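Local coordinates for thioredoxin-like protein (Klebsiella pneumoniae subsp. pneumoniae MGH 78578, PDB 3TY1) that is of unproven function but, as a predicted member of the galactose mutarotase (aldose 1-epimerase) clan with a beta supersandwich fold, probably binds carbohydrate, at residues D194-A200 with L337-A343; G318-A322 with K332-Q336; Y119-G123 with H204-I209; A144-E150 with R160-K166; L295-W301 with T313-T319. All blocks are in the same frame, centred on the assembly; numbering follows the deposited sequence. Where two conformers were deposited one is given.

Contact 1 of 5, residues D194-A200 with L337-A343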
# COMPACT_ATOMS: atom_id res chain seq x y z
N ASP A 194 -23.28 16.73 -0.50
CA ASP A 194 -22.88 15.36 -0.71
C ASP A 194 -24.11 14.46 -0.64
O ASP A 194 -25.07 14.76 0.11
CB ASP A 194 -21.84 14.88 0.35
CG ASP A 194 -20.61 15.75 0.43
OD1 ASP A 194 -20.24 16.44 -0.57
OD2 ASP A 194 -20.00 15.77 1.53
N VAL A 195 -24.07 13.36 -1.38
CA VAL A 195 -25.13 12.36 -1.36
C VAL A 195 -24.50 10.96 -1.21
O VAL A 195 -23.80 10.49 -2.09
CB VAL A 195 -26.02 12.38 -2.64
CG1 VAL A 195 -27.17 11.34 -2.50
CG2 VAL A 195 -26.59 13.79 -2.93
N LEU A 196 -24.74 10.33 -0.07
CA LEU A 196 -24.31 8.96 0.19
C LEU A 196 -25.43 8.06 -0.32
O LEU A 196 -26.62 8.31 0.00
CB LEU A 196 -24.14 8.73 1.68
CG LEU A 196 -23.89 7.30 2.18
CD1 LEU A 196 -22.53 6.80 1.75
CD2 LEU A 196 -24.03 7.25 3.67
N THR A 197 -25.09 7.05 -1.11
CA THR A 197 -26.06 6.07 -1.58
C THR A 197 -25.61 4.66 -1.28
O THR A 197 -24.44 4.29 -1.47
CB THR A 197 -26.35 6.21 -3.09
OG1 THR A 197 -26.80 7.53 -3.35
CG2 THR A 197 -27.42 5.25 -3.55
N ASN A 198 -26.55 3.86 -0.78
CA ASN A 198 -26.31 2.45 -0.54
C ASN A 198 -26.73 1.70 -1.80
O ASN A 198 -27.92 1.56 -2.08
CB ASN A 198 -27.09 1.95 0.67
CG ASN A 198 -26.92 0.47 0.90
OD1 ASN A 198 -26.08 -0.17 0.28
ND2 ASN A 198 -27.67 -0.07 1.84
N HIS A 199 -25.74 1.27 -2.58
CA HIS A 199 -26.00 0.55 -3.84
C HIS A 199 -26.23 -0.94 -3.64
O HIS A 199 -26.46 -1.65 -4.61
CB HIS A 199 -24.85 0.77 -4.83
CG HIS A 199 -24.76 2.16 -5.37
ND1 HIS A 199 -25.07 2.47 -6.67
CD2 HIS A 199 -24.35 3.32 -4.80
CE1 HIS A 199 -24.90 3.77 -6.88
NE2 HIS A 199 -24.45 4.30 -5.76
N ALA A 200 -26.15 -1.42 -2.40
CA ALA A 200 -26.31 -2.84 -2.10
C ALA A 200 -27.79 -3.19 -1.99
O ALA A 200 -28.64 -2.31 -1.97
CB ALA A 200 -25.59 -3.18 -0.83
N LEU A 337 -28.73 2.75 6.32
CA LEU A 337 -29.23 3.20 5.02
C LEU A 337 -29.82 1.99 4.33
O LEU A 337 -29.16 0.97 4.15
CB LEU A 337 -28.09 3.85 4.21
CG LEU A 337 -28.37 4.89 3.11
CD1 LEU A 337 -29.37 5.98 3.51
CD2 LEU A 337 -27.01 5.50 2.63
N GLN A 338 -31.10 2.10 3.96
CA GLN A 338 -31.82 1.00 3.33
C GLN A 338 -31.32 0.73 1.92
O GLN A 338 -30.69 1.59 1.33
CB GLN A 338 -33.33 1.32 3.33
CG GLN A 338 -33.94 1.41 4.74
CD GLN A 338 -33.69 0.16 5.56
OE1 GLN A 338 -33.12 0.21 6.65
NE2 GLN A 338 -34.03 -0.98 4.99
N PRO A 339 -31.58 -0.49 1.38
CA PRO A 339 -31.13 -0.82 0.02
C PRO A 339 -31.59 0.21 -1.00
O PRO A 339 -32.78 0.52 -1.07
CB PRO A 339 -31.82 -2.16 -0.27
CG PRO A 339 -32.13 -2.73 1.02
CD PRO A 339 -32.36 -1.60 1.96
N GLY A 340 -30.66 0.77 -1.76
CA GLY A 340 -30.98 1.77 -2.78
C GLY A 340 -31.24 3.18 -2.25
O GLY A 340 -31.48 4.07 -3.04
N ALA A 341 -31.21 3.39 -0.94
CA ALA A 341 -31.57 4.69 -0.38
C ALA A 341 -30.34 5.61 -0.33
O ALA A 341 -29.18 5.17 -0.43
CB ALA A 341 -32.15 4.51 0.99
N SER A 342 -30.64 6.90 -0.20
CA SER A 342 -29.66 7.95 -0.15
C SER A 342 -29.80 8.80 1.12
O SER A 342 -30.87 8.92 1.67
CB SER A 342 -29.81 8.83 -1.38
OG SER A 342 -29.35 8.14 -2.53
N ALA A 343 -28.68 9.35 1.58
CA ALA A 343 -28.63 10.29 2.68
C ALA A 343 -27.91 11.53 2.13
O ALA A 343 -26.83 11.39 1.53
CB ALA A 343 -27.85 9.71 3.81
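The hydroxyls of Thr197 and Ser342 meet in the shortest polar bond here, with Thr197 OG1 2.7 Å from Ser342 OG. The two residues face each other as an antiparallel non-hydrogen-bonded pair, where CA atoms come close, and beta-branched threonine suits such an extended backbone. Both hydroxyls lie anti to their own carbonyl carbon (chi1 -57° and -72°), a setting that brings the two oxygens together on one face of the sheet. To one side follows a hydrogen-bonded pair, Leu196 N to Ala343 O and Ala343 N to Leu196 O, both 2.8 Å; to the other, Asn198 N reaches Ala341 O at 3.0 Å. On the opposite face Leu196 CD2 packs on Leu337 CD2 at 3.6 Å, the two side chains crossing at a slant. Asn198 ND2 gives a hydrogen to Leu337 O at 2.9 Å, coming from above that carbonyl's plane, and another to Tyr202 O. Its OD1 accepts from Ala200 N at 3.0 Å, closing an Asx turn. Gly340, at positive phi in the type II turn Gln338-Ala341, adds only a weak bond to Asn198 O. A single buried amide thus serves three backbone groups, tying the end of strand 189-198 to the residue that leads into the turn.

Contact 2 of 5, residues G318-A322 with K332-Q336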
# COMPACT_ATOMS: atom_id res chain seq x y z
N GLY A 318 -21.57 15.82 12.86
CA GLY A 318 -21.60 14.44 12.50
C GLY A 318 -22.86 13.72 12.85
O GLY A 318 -23.76 14.27 13.53
N THR A 319 -22.94 12.48 12.36
CA THR A 319 -23.96 11.53 12.82
C THR A 319 -23.50 10.89 14.14
O THR A 319 -24.31 10.39 14.93
CB THR A 319 -24.27 10.42 11.78
OG1 THR A 319 -23.08 9.67 11.53
CG2 THR A 319 -24.82 10.99 10.48
N SER A 320 -22.19 10.91 14.37
CA SER A 320 -21.55 10.31 15.54
C SER A 320 -20.58 11.26 16.20
O SER A 320 -20.11 12.26 15.61
CB SER A 320 -20.78 9.03 15.14
OG SER A 320 -21.53 7.85 15.28
N TYR A 321 -20.30 10.95 17.46
CA TYR A 321 -19.18 11.51 18.18
C TYR A 321 -17.97 10.66 17.81
O TYR A 321 -18.09 9.64 17.12
CB TYR A 321 -19.42 11.54 19.71
CG TYR A 321 -20.54 12.46 20.10
CD1 TYR A 321 -20.49 13.84 19.83
CD2 TYR A 321 -21.67 11.97 20.75
CE1 TYR A 321 -21.56 14.69 20.23
CE2 TYR A 321 -22.72 12.80 21.12
CZ TYR A 321 -22.67 14.16 20.86
OH TYR A 321 -23.73 14.98 21.24
N ALA A 322 -16.79 11.08 18.26
CA ALA A 322 -15.55 10.47 17.86
C ALA A 322 -15.13 9.21 18.63
O ALA A 322 -14.01 8.70 18.43
CB ALA A 322 -14.40 11.54 17.89
N LYS A 332 -26.41 3.84 20.16
CA LYS A 332 -27.45 3.97 19.12
C LYS A 332 -27.34 5.17 18.19
O LYS A 332 -28.35 5.66 17.71
CB LYS A 332 -28.86 3.94 19.75
CG LYS A 332 -29.12 2.82 20.71
CD LYS A 332 -28.96 1.45 20.08
CE LYS A 332 -29.72 0.38 20.92
NZ LYS A 332 -29.23 -1.00 20.62
N ARG A 333 -26.13 5.68 17.96
CA ARG A 333 -25.95 6.78 17.02
C ARG A 333 -25.57 6.31 15.60
O ARG A 333 -25.66 7.10 14.66
CB ARG A 333 -24.95 7.80 17.56
CG ARG A 333 -25.50 8.61 18.72
CD ARG A 333 -24.47 9.63 19.17
NE ARG A 333 -23.32 9.00 19.83
CZ ARG A 333 -23.26 8.70 21.12
NH1 ARG A 333 -24.26 9.00 21.95
NH2 ARG A 333 -22.17 8.12 21.62
N VAL A 334 -25.17 5.04 15.43
CA VAL A 334 -24.88 4.51 14.10
C VAL A 334 -26.20 4.45 13.30
O VAL A 334 -27.14 3.81 13.72
CB VAL A 334 -24.20 3.13 14.17
CG1 VAL A 334 -24.03 2.54 12.78
CG2 VAL A 334 -22.86 3.28 14.85
N LYS A 335 -26.24 5.15 12.18
CA LYS A 335 -27.42 5.23 11.33
C LYS A 335 -27.37 4.04 10.38
O LYS A 335 -26.31 3.43 10.24
CB LYS A 335 -27.39 6.57 10.55
CG LYS A 335 -27.13 7.89 11.39
CD LYS A 335 -28.13 8.05 12.59
CE LYS A 335 -28.05 9.40 13.40
NZ LYS A 335 -27.02 9.53 14.50
N GLN A 336 -28.50 3.71 9.77
CA GLN A 336 -28.63 2.63 8.77
C GLN A 336 -29.20 3.22 7.47
O GLN A 336 -30.05 4.11 7.51
CB GLN A 336 -29.57 1.54 9.30
CG GLN A 336 -29.01 0.75 10.49
CD GLN A 336 -29.08 1.51 11.81
OE1 GLN A 336 -30.11 2.13 12.12
NE2 GLN A 336 -28.00 1.47 12.58
O HOH W 1 -23.38 7.64 13.27
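Thr319 opens the contact: its CB packs on Lys335 CG at 3.8 Å, the two side chains sliding past each other in opposite directions. Its carbonyl is the main polar link, because Lys335 NZ donates to Thr319 O at 2.9 Å and also to Arg333 O at 2.8 Å, both times in the carbonyl plane and on a lone pair. Lysine suits this place: its long chain bends at chi2 and again at chi4 (-84°), and its several N-H donors can serve two carbonyls. Thr319 OG1, which also bonds Ile208 N, shares a water with Ser320 OG, and this water donates to Arg333 O at 2.7 Å. Ser320 OG is held as well by Glu328 and Gln207. At Tyr321 the ring puts CD2 over one face of the Arg333 guanidinium, 3.5 Å from NE, with the planes 62° apart; Tyr321 OH bonds Ile263 O, while Arg333 pairs with Glu328. Lys332, at positive phi, is the C' residue of a Schellman motif that ends helix 325-330; the contact joins the chain entering that helix to the chain leaving it.

Contact 3 of 5, residues Y119-G123 with H204-I209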
# COMPACT_ATOMS: atom_id res chain seq x y z
N TYR A 119 -17.38 6.66 5.17
CA TYR A 119 -18.79 6.58 5.61
C TYR A 119 -19.16 5.22 6.19
O TYR A 119 -20.11 5.10 6.95
CB TYR A 119 -19.73 6.90 4.45
CG TYR A 119 -19.71 8.35 4.06
CD1 TYR A 119 -18.69 8.87 3.26
CD2 TYR A 119 -20.72 9.24 4.49
CE1 TYR A 119 -18.66 10.21 2.90
CE2 TYR A 119 -20.71 10.59 4.11
CZ TYR A 119 -19.66 11.07 3.33
OH TYR A 119 -19.61 12.39 2.95
N GLU A 120 -18.40 4.19 5.84
CA GLU A 120 -18.68 2.83 6.36
C GLU A 120 -18.54 2.79 7.90
O GLU A 120 -19.31 2.10 8.60
CB GLU A 120 -17.78 1.81 5.65
CG GLU A 120 -18.29 0.39 5.76
CD GLU A 120 -17.34 -0.66 5.21
OE1 GLU A 120 -16.63 -0.39 4.22
OE2 GLU A 120 -17.35 -1.79 5.75
N TRP A 121 -17.58 3.54 8.43
CA TRP A 121 -17.45 3.79 9.87
C TRP A 121 -16.64 5.05 10.09
O TRP A 121 -16.09 5.61 9.13
CB TRP A 121 -16.84 2.61 10.65
CG TRP A 121 -15.42 2.42 10.40
CD1 TRP A 121 -14.40 2.96 11.12
CD2 TRP A 121 -14.83 1.72 9.32
NE1 TRP A 121 -13.21 2.62 10.57
CE2 TRP A 121 -13.44 1.87 9.45
CE3 TRP A 121 -15.34 0.98 8.25
CZ2 TRP A 121 -12.53 1.31 8.53
CZ3 TRP A 121 -14.45 0.42 7.35
CH2 TRP A 121 -13.05 0.59 7.50
N THR A 122 -16.55 5.48 11.34
CA THR A 122 -15.81 6.67 11.72
C THR A 122 -15.29 6.54 13.15
O THR A 122 -15.53 5.57 13.84
CB THR A 122 -16.71 7.93 11.61
OG1 THR A 122 -15.89 9.08 11.51
CG2 THR A 122 -17.72 8.05 12.81
N GLY A 123 -14.53 7.55 13.57
CA GLY A 123 -14.14 7.67 14.96
C GLY A 123 -12.82 7.03 15.32
O GLY A 123 -12.14 6.44 14.47
N HIS A 204 -27.24 -1.18 5.24
CA HIS A 204 -25.90 -1.10 5.77
C HIS A 204 -25.76 0.08 6.72
O HIS A 204 -26.37 1.15 6.53
CB HIS A 204 -24.85 -1.04 4.65
CG HIS A 204 -23.50 -1.47 5.11
ND1 HIS A 204 -22.69 -0.66 5.87
CD2 HIS A 204 -22.84 -2.64 4.97
CE1 HIS A 204 -21.59 -1.31 6.19
NE2 HIS A 204 -21.66 -2.52 5.66
N ASP A 205 -24.98 -0.13 7.77
CA ASP A 205 -24.61 0.94 8.70
C ASP A 205 -23.78 2.03 8.00
O ASP A 205 -23.10 1.75 7.02
CB ASP A 205 -23.75 0.41 9.86
CG ASP A 205 -24.52 -0.41 10.86
OD1 ASP A 205 -25.78 -0.51 10.79
OD2 ASP A 205 -23.84 -0.96 11.73
N TYR A 206 -23.88 3.26 8.49
CA TYR A 206 -22.98 4.32 8.06
C TYR A 206 -22.80 5.28 9.21
O TYR A 206 -23.65 5.34 10.11
CB TYR A 206 -23.46 5.02 6.80
CG TYR A 206 -24.63 5.99 6.97
CD1 TYR A 206 -25.96 5.54 6.90
CD2 TYR A 206 -24.40 7.33 7.21
CE1 TYR A 206 -27.02 6.45 7.04
CE2 TYR A 206 -25.43 8.22 7.36
CZ TYR A 206 -26.73 7.80 7.27
OH TYR A 206 -27.69 8.75 7.44
N GLN A 207 -21.67 5.97 9.19
CA GLN A 207 -21.34 7.06 10.09
C GLN A 207 -20.57 8.12 9.33
O GLN A 207 -19.80 7.78 8.44
CB GLN A 207 -20.45 6.60 11.23
CG GLN A 207 -20.96 5.47 12.09
CD GLN A 207 -19.89 5.04 13.06
OE1 GLN A 207 -19.03 4.22 12.71
NE2 GLN A 207 -19.91 5.61 14.28
N ILE A 208 -20.72 9.39 9.71
CA ILE A 208 -19.91 10.46 9.08
C ILE A 208 -19.67 11.61 10.03
O ILE A 208 -20.57 12.01 10.73
CB ILE A 208 -20.56 10.97 7.75
CG1 ILE A 208 -19.75 12.08 7.05
CG2 ILE A 208 -22.03 11.41 7.98
CD1 ILE A 208 -18.32 11.66 6.60
N ILE A 209 -18.44 12.16 10.02
CA ILE A 209 -18.11 13.38 10.72
C ILE A 209 -17.46 14.27 9.65
O ILE A 209 -16.52 13.81 8.96
CB ILE A 209 -17.12 13.13 11.90
CG1 ILE A 209 -17.72 12.20 12.95
CG2 ILE A 209 -16.66 14.46 12.50
CD1 ILE A 209 -16.81 11.87 14.13
O HOH W 2 -20.33 2.17 11.33
O HOH W 3 -19.35 -3.75 5.71
O HOH W 4 -17.40 5.43 15.69
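Tyr119 and Ile208 form the tight part of this contact, where the loop after strand 114-119 packs on strand 204-214. Ile208 CD1 sits over one face of the phenol ring, 3.8 Å from its centroid in a CH-pi contact, while CG1 approaches Tyr119 CE2 to 3.4 Å. With chi1 at -180° the long branch of Ile208 extends away from its own N and lies along the ring. Beside them Gln207 N donates to Tyr119 O at 2.9 Å. Gln207 OE1 accepts from Thr122 N at 3.1 Å, the donor standing well above the amide plane, and its CB touches Thr122 CG2 at 3.5 Å. Glutamine suits this place because its amide both accepts and donates: OE1 also takes a water bound to Glu120 O, while NE2 gives to Ser320 OG and to a water on Thr122 O. The looser side lies at His204. There Glu120 CG touches His204 CE1 at 3.7 Å, and a water lies between Glu120 OE2 and His204 NE2, which do not touch directly; OE2 also pairs with Arg101 of the second subunit. His204 ND1 is fixed by Asp205 O, 2.7 Å away. Apolar grip and amide hydrogen bonds therefore set the buried end, whereas at the histidine end a water mediates between the polar groups.

Contact 4 of 5, residues A144-E150 with R160-K166. With SO4 (sulfate ion), chain I.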
# COMPACT_ATOMS: atom_id res chain seq x y z
N ALA A 144 -10.95 9.35 -5.81
CA ALA A 144 -12.24 9.48 -6.46
C ALA A 144 -12.26 8.69 -7.78
O ALA A 144 -11.28 8.66 -8.53
CB ALA A 144 -12.56 10.95 -6.72
N SER A 145 -13.40 8.08 -8.08
CA SER A 145 -13.58 7.28 -9.27
C SER A 145 -14.11 8.10 -10.43
O SER A 145 -13.93 7.74 -11.57
CB SER A 145 -14.62 6.19 -8.98
OG SER A 145 -14.15 5.34 -7.96
N LEU A 146 -14.83 9.17 -10.11
CA LEU A 146 -15.43 10.06 -11.12
C LEU A 146 -15.24 11.47 -10.59
O LEU A 146 -15.59 11.73 -9.45
CB LEU A 146 -16.93 9.79 -11.31
CG LEU A 146 -17.72 10.67 -12.30
CD1 LEU A 146 -17.41 10.38 -13.76
CD2 LEU A 146 -19.27 10.54 -12.10
N VAL A 147 -14.66 12.35 -11.40
CA VAL A 147 -14.46 13.74 -11.03
C VAL A 147 -14.93 14.59 -12.20
O VAL A 147 -14.46 14.38 -13.34
CB VAL A 147 -13.00 14.05 -10.67
CG1 VAL A 147 -12.82 15.51 -10.36
CG2 VAL A 147 -12.50 13.20 -9.48
N GLU A 148 -15.86 15.52 -11.93
CA GLU A 148 -16.41 16.47 -12.91
C GLU A 148 -16.36 17.88 -12.38
O GLU A 148 -16.58 18.10 -11.18
CB GLU A 148 -17.87 16.18 -13.24
CG GLU A 148 -18.09 14.83 -13.88
CD GLU A 148 -19.58 14.47 -14.13
OE1 GLU A 148 -20.48 15.07 -13.52
OE2 GLU A 148 -19.83 13.56 -14.95
N VAL A 149 -16.08 18.81 -13.29
CA VAL A 149 -16.09 20.24 -13.01
C VAL A 149 -17.17 20.86 -13.90
O VAL A 149 -17.21 20.64 -15.12
CB VAL A 149 -14.72 20.88 -13.33
CG1 VAL A 149 -14.81 22.41 -13.22
CG2 VAL A 149 -13.65 20.30 -12.41
N GLU A 150 -18.02 21.68 -13.31
CA GLU A 150 -19.13 22.31 -14.02
C GLU A 150 -19.06 23.82 -13.78
O GLU A 150 -18.80 24.25 -12.65
CB GLU A 150 -20.46 21.73 -13.53
CG GLU A 150 -21.75 22.41 -14.03
CD GLU A 150 -23.00 21.96 -13.24
OE1 GLU A 150 -23.18 20.74 -13.03
OE2 GLU A 150 -23.79 22.85 -12.81
N ARG A 160 -19.29 24.01 -9.85
CA ARG A 160 -19.54 22.83 -9.05
C ARG A 160 -18.47 21.81 -9.35
O ARG A 160 -18.14 21.57 -10.51
CB ARG A 160 -20.92 22.24 -9.35
CG ARG A 160 -22.02 23.23 -9.13
CD ARG A 160 -23.40 22.61 -9.19
NE ARG A 160 -24.42 23.64 -8.98
CZ ARG A 160 -25.73 23.42 -8.86
NH1 ARG A 160 -26.22 22.20 -8.94
NH2 ARG A 160 -26.55 24.44 -8.64
N ILE A 161 -17.96 21.20 -8.30
CA ILE A 161 -16.94 20.18 -8.43
C ILE A 161 -17.47 18.94 -7.75
O ILE A 161 -17.68 18.93 -6.52
CB ILE A 161 -15.62 20.64 -7.85
CG1 ILE A 161 -15.08 21.83 -8.65
CG2 ILE A 161 -14.59 19.45 -7.89
CD1 ILE A 161 -13.77 22.35 -8.14
N ARG A 162 -17.67 17.89 -8.54
CA ARG A 162 -18.21 16.62 -8.04
C ARG A 162 -17.15 15.54 -8.08
O ARG A 162 -16.34 15.49 -8.99
CB ARG A 162 -19.40 16.13 -8.90
CG ARG A 162 -20.64 16.95 -8.77
CD ARG A 162 -21.81 16.40 -9.61
NE ARG A 162 -21.61 16.66 -11.02
CZ ARG A 162 -21.88 17.81 -11.63
NH1 ARG A 162 -22.39 18.86 -10.97
NH2 ARG A 162 -21.62 17.92 -12.93
N GLY A 163 -17.18 14.67 -7.07
CA GLY A 163 -16.28 13.52 -6.97
C GLY A 163 -16.94 12.32 -6.33
O GLY A 163 -17.38 12.41 -5.19
N LEU A 164 -17.01 11.20 -7.06
CA LEU A 164 -17.61 9.94 -6.56
C LEU A 164 -16.52 9.14 -5.84
O LEU A 164 -15.53 8.76 -6.45
CB LEU A 164 -18.14 9.11 -7.71
CG LEU A 164 -18.88 7.79 -7.40
CD1 LEU A 164 -20.05 8.08 -6.52
CD2 LEU A 164 -19.29 7.07 -8.73
N VAL A 165 -16.72 8.91 -4.55
CA VAL A 165 -15.80 8.18 -3.67
C VAL A 165 -16.49 6.89 -3.23
O VAL A 165 -17.55 6.91 -2.60
CB VAL A 165 -15.43 9.05 -2.49
CG1 VAL A 165 -14.43 8.32 -1.59
CG2 VAL A 165 -14.80 10.36 -2.98
N LYS A 166 -15.93 5.77 -3.62
CA LYS A 166 -16.58 4.48 -3.45
C LYS A 166 -15.99 3.65 -2.34
O LYS A 166 -14.77 3.62 -2.15
CB LYS A 166 -16.50 3.68 -4.74
CG LYS A 166 -17.14 4.29 -5.97
CD LYS A 166 -17.05 3.24 -7.11
CE LYS A 166 -17.81 3.62 -8.35
NZ LYS A 166 -17.71 2.50 -9.35
S SO4 I . -29.87 22.70 -7.86
O1 SO4 I . -29.58 23.98 -7.21
O2 SO4 I . -31.31 22.49 -7.85
O3 SO4 I . -29.43 22.74 -9.25
O4 SO4 I . -29.30 21.58 -7.12
O HOH W 5 -13.55 5.75 -5.40
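The Arg162 guanidinium takes two carboxylates at its edge. Side-on, NE and NH2 both point at Glu148 OE1, with NH2 at 3.1 Å, and the carboxylate plane stands nearly perpendicular to the guanidinium (88°). End-on, NH1 and NH2 close on Glu150 OE1, with NH1 at 2.9 Å. A bend at chi3 (-74°) turns the arginine back across the strands to reach both acids. Four hydrogen bonds, with a salt bridge from NH1 to Glu180, limit the group's rotation. The extended Arg160 instead runs beside Glu150, whose OE2 lies well out of its guanidinium plane at a long 4.0 Å from NE, an attraction of charges alone. Its edge meets a sulfate, probably from the crystallisation liquor, through NH1 to O3 at 3.3 Å, and NH2 pairs with Glu158. Long charged residues suit this partly exposed face, where Leu146 CB and Leu164 CB also meet at 3.9 Å. The buried face carries Val147, Gly163, Val149 and Ile161. Backbone bonds such as Arg162 N to Glu148 O at 2.9 Å join the strands of the hairpin. Strand 2-9 flanks segment 144-150, strand 173-183 flanks segment 160-166, and Met69 with strand 49-55 covers the buried face.

Contact 5 of 5, residues L295-W301 with T313-T319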
# COMPACT_ATOMS: atom_id res chain seq x y z
N LEU A 295 -27.02 15.65 10.33
CA LEU A 295 -25.84 15.64 11.19
C LEU A 295 -26.33 16.09 12.59
O LEU A 295 -26.20 17.26 12.97
CB LEU A 295 -24.73 16.52 10.59
CG LEU A 295 -24.18 16.11 9.23
CD1 LEU A 295 -23.27 17.23 8.66
CD2 LEU A 295 -23.41 14.73 9.26
N PRO A 296 -26.92 15.17 13.36
CA PRO A 296 -27.53 15.59 14.63
C PRO A 296 -26.64 16.01 15.77
O PRO A 296 -27.15 16.66 16.70
CB PRO A 296 -28.40 14.38 15.04
CG PRO A 296 -28.32 13.43 13.92
CD PRO A 296 -27.10 13.73 13.15
N VAL A 297 -25.35 15.66 15.74
CA VAL A 297 -24.43 15.94 16.83
C VAL A 297 -23.26 16.78 16.36
O VAL A 297 -23.06 16.94 15.16
CB VAL A 297 -23.94 14.66 17.55
CG1 VAL A 297 -25.19 13.95 18.19
CG2 VAL A 297 -23.15 13.73 16.63
N LEU A 298 -22.55 17.35 17.33
CA LEU A 298 -21.42 18.22 17.06
C LEU A 298 -20.27 17.93 18.01
O LEU A 298 -20.47 17.78 19.21
CB LEU A 298 -21.87 19.68 17.18
CG LEU A 298 -20.86 20.81 16.90
CD1 LEU A 298 -20.43 20.75 15.46
CD2 LEU A 298 -21.56 22.15 17.17
N THR A 299 -19.06 17.86 17.47
CA THR A 299 -17.85 17.68 18.27
C THR A 299 -16.99 18.92 18.12
O THR A 299 -16.82 19.44 16.99
CB THR A 299 -17.05 16.43 17.79
OG1 THR A 299 -17.85 15.26 17.98
CG2 THR A 299 -15.70 16.28 18.55
N LEU A 300 -16.46 19.38 19.24
CA LEU A 300 -15.55 20.52 19.30
C LEU A 300 -14.19 19.94 19.71
O LEU A 300 -14.06 19.38 20.80
CB LEU A 300 -16.05 21.51 20.35
CG LEU A 300 -15.17 22.74 20.65
CD1 LEU A 300 -14.91 23.60 19.39
CD2 LEU A 300 -15.76 23.58 21.79
N TRP A 301 -13.20 20.07 18.84
CA TRP A 301 -11.86 19.56 19.07
C TRP A 301 -11.00 20.79 19.31
O TRP A 301 -10.86 21.60 18.42
CB TRP A 301 -11.39 18.75 17.82
CG TRP A 301 -9.98 18.32 17.81
CD1 TRP A 301 -9.29 17.73 18.82
CD2 TRP A 301 -9.06 18.43 16.71
NE1 TRP A 301 -8.00 17.47 18.43
CE2 TRP A 301 -7.84 17.86 17.13
CE3 TRP A 301 -9.16 18.92 15.39
CZ2 TRP A 301 -6.70 17.83 16.30
CZ3 TRP A 301 -8.05 18.84 14.55
CH2 TRP A 301 -6.83 18.30 15.02
N THR A 313 -8.38 23.98 15.74
CA THR A 313 -9.63 23.54 16.30
C THR A 313 -10.47 22.89 15.22
O THR A 313 -10.49 23.30 14.05
CB THR A 313 -10.43 24.71 16.99
OG1 THR A 313 -11.61 24.19 17.65
CG2 THR A 313 -10.85 25.75 15.98
N GLY A 314 -11.18 21.85 15.63
CA GLY A 314 -12.13 21.16 14.75
C GLY A 314 -13.52 21.50 15.15
O GLY A 314 -13.85 21.43 16.36
N ILE A 315 -14.34 21.90 14.18
CA ILE A 315 -15.81 22.06 14.38
C ILE A 315 -16.37 20.93 13.55
O ILE A 315 -16.26 20.96 12.33
CB ILE A 315 -16.33 23.39 13.87
CG1 ILE A 315 -15.65 24.55 14.61
CG2 ILE A 315 -17.85 23.46 14.07
CD1 ILE A 315 -16.10 25.95 14.12
N GLU A 316 -16.87 19.89 14.20
CA GLU A 316 -17.11 18.61 13.54
C GLU A 316 -18.53 18.10 13.62
O GLU A 316 -18.87 17.27 14.51
CB GLU A 316 -16.13 17.57 14.13
CG GLU A 316 -14.69 18.07 14.30
CD GLU A 316 -13.78 17.05 14.90
OE1 GLU A 316 -14.20 15.89 15.12
OE2 GLU A 316 -12.61 17.43 15.16
N PRO A 317 -19.37 18.58 12.73
CA PRO A 317 -20.74 18.09 12.74
C PRO A 317 -20.75 16.65 12.24
O PRO A 317 -19.99 16.31 11.34
CB PRO A 317 -21.49 19.03 11.82
CG PRO A 317 -20.48 19.81 11.12
CD PRO A 317 -19.19 19.72 11.82
N GLY A 318 -21.57 15.82 12.86
CA GLY A 318 -21.60 14.44 12.50
C GLY A 318 -22.86 13.72 12.85
O GLY A 318 -23.76 14.27 13.53
N THR A 319 -22.94 12.48 12.36
CA THR A 319 -23.96 11.53 12.82
C THR A 319 -23.50 10.89 14.14
O THR A 319 -24.31 10.39 14.93
CB THR A 319 -24.27 10.42 11.78
OG1 THR A 319 -23.08 9.67 11.53
CG2 THR A 319 -24.82 10.99 10.48
O HOH W 6 -19.41 15.07 15.85
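This beta hairpin, strands 297-304 and 311-318, lies deep in the supersandwich, and its strands run antiparallel with axes 161° apart. Three hydrogen-bonded pairs zip it: Val297 with Gly318, Thr299 with Glu316, and Trp301 with Gly314, where Trp301 N meets Gly314 O at 2.9 Å. Between them Leu298 CD1 rests on Pro317 CD and Ile315 CG2, each at 4.0 Å, on a face packed against strand 285-291. Proline is tolerated at 317 because a non-hydrogen-bonded position asks no N-H of it toward this partner strand. On the other face Glu316, extended beyond CG, slants across Thr299 and brings OE2 to 3.2 Å from Trp301 CB. Gly314 has no side chain, and the indole CE3 and the Glu316 carboxylate lie close over it. The indole NE1 bonds Glu258, and Trp301 packs on Phe170 of the third subunit. A water joins Thr299 OG1 to Glu316 O. At the far end Trp301 O is gripped twice, by Gly314 N at 2.8 Å in the carbonyl plane and by Thr313 OG1, which also bonds Tyr249 OH, at 2.8 Å from above it.

Contacts 2, 3 and 5 are the buried group, and all reach one curled sheet: contact 3 brings strand 204-214, whose neighbours 311-318 and 335-337 carry contacts 5 and 2. Contacts 2 and 5 share Gly318 and Thr319, and the Thr319 backbone bonds Ile208 of contact 3. Contacts 1 and 4, both partly buried, belong instead to the long antiparallel sheet, their centres about 17 Å apart without touching. Contact 1 bridges the two sheets, since Leu337 N bonds His204 O. Chemistry follows place: contact 4 sets a salt-bridge network on its partly exposed face, contact 1 relies on a hydroxyl pair and one asparagine amide at a strand end, contact 5 is chiefly backbone pairing and apolar packing, and contacts 2 and 3 use amides, a lysine and waters where loops meet strands.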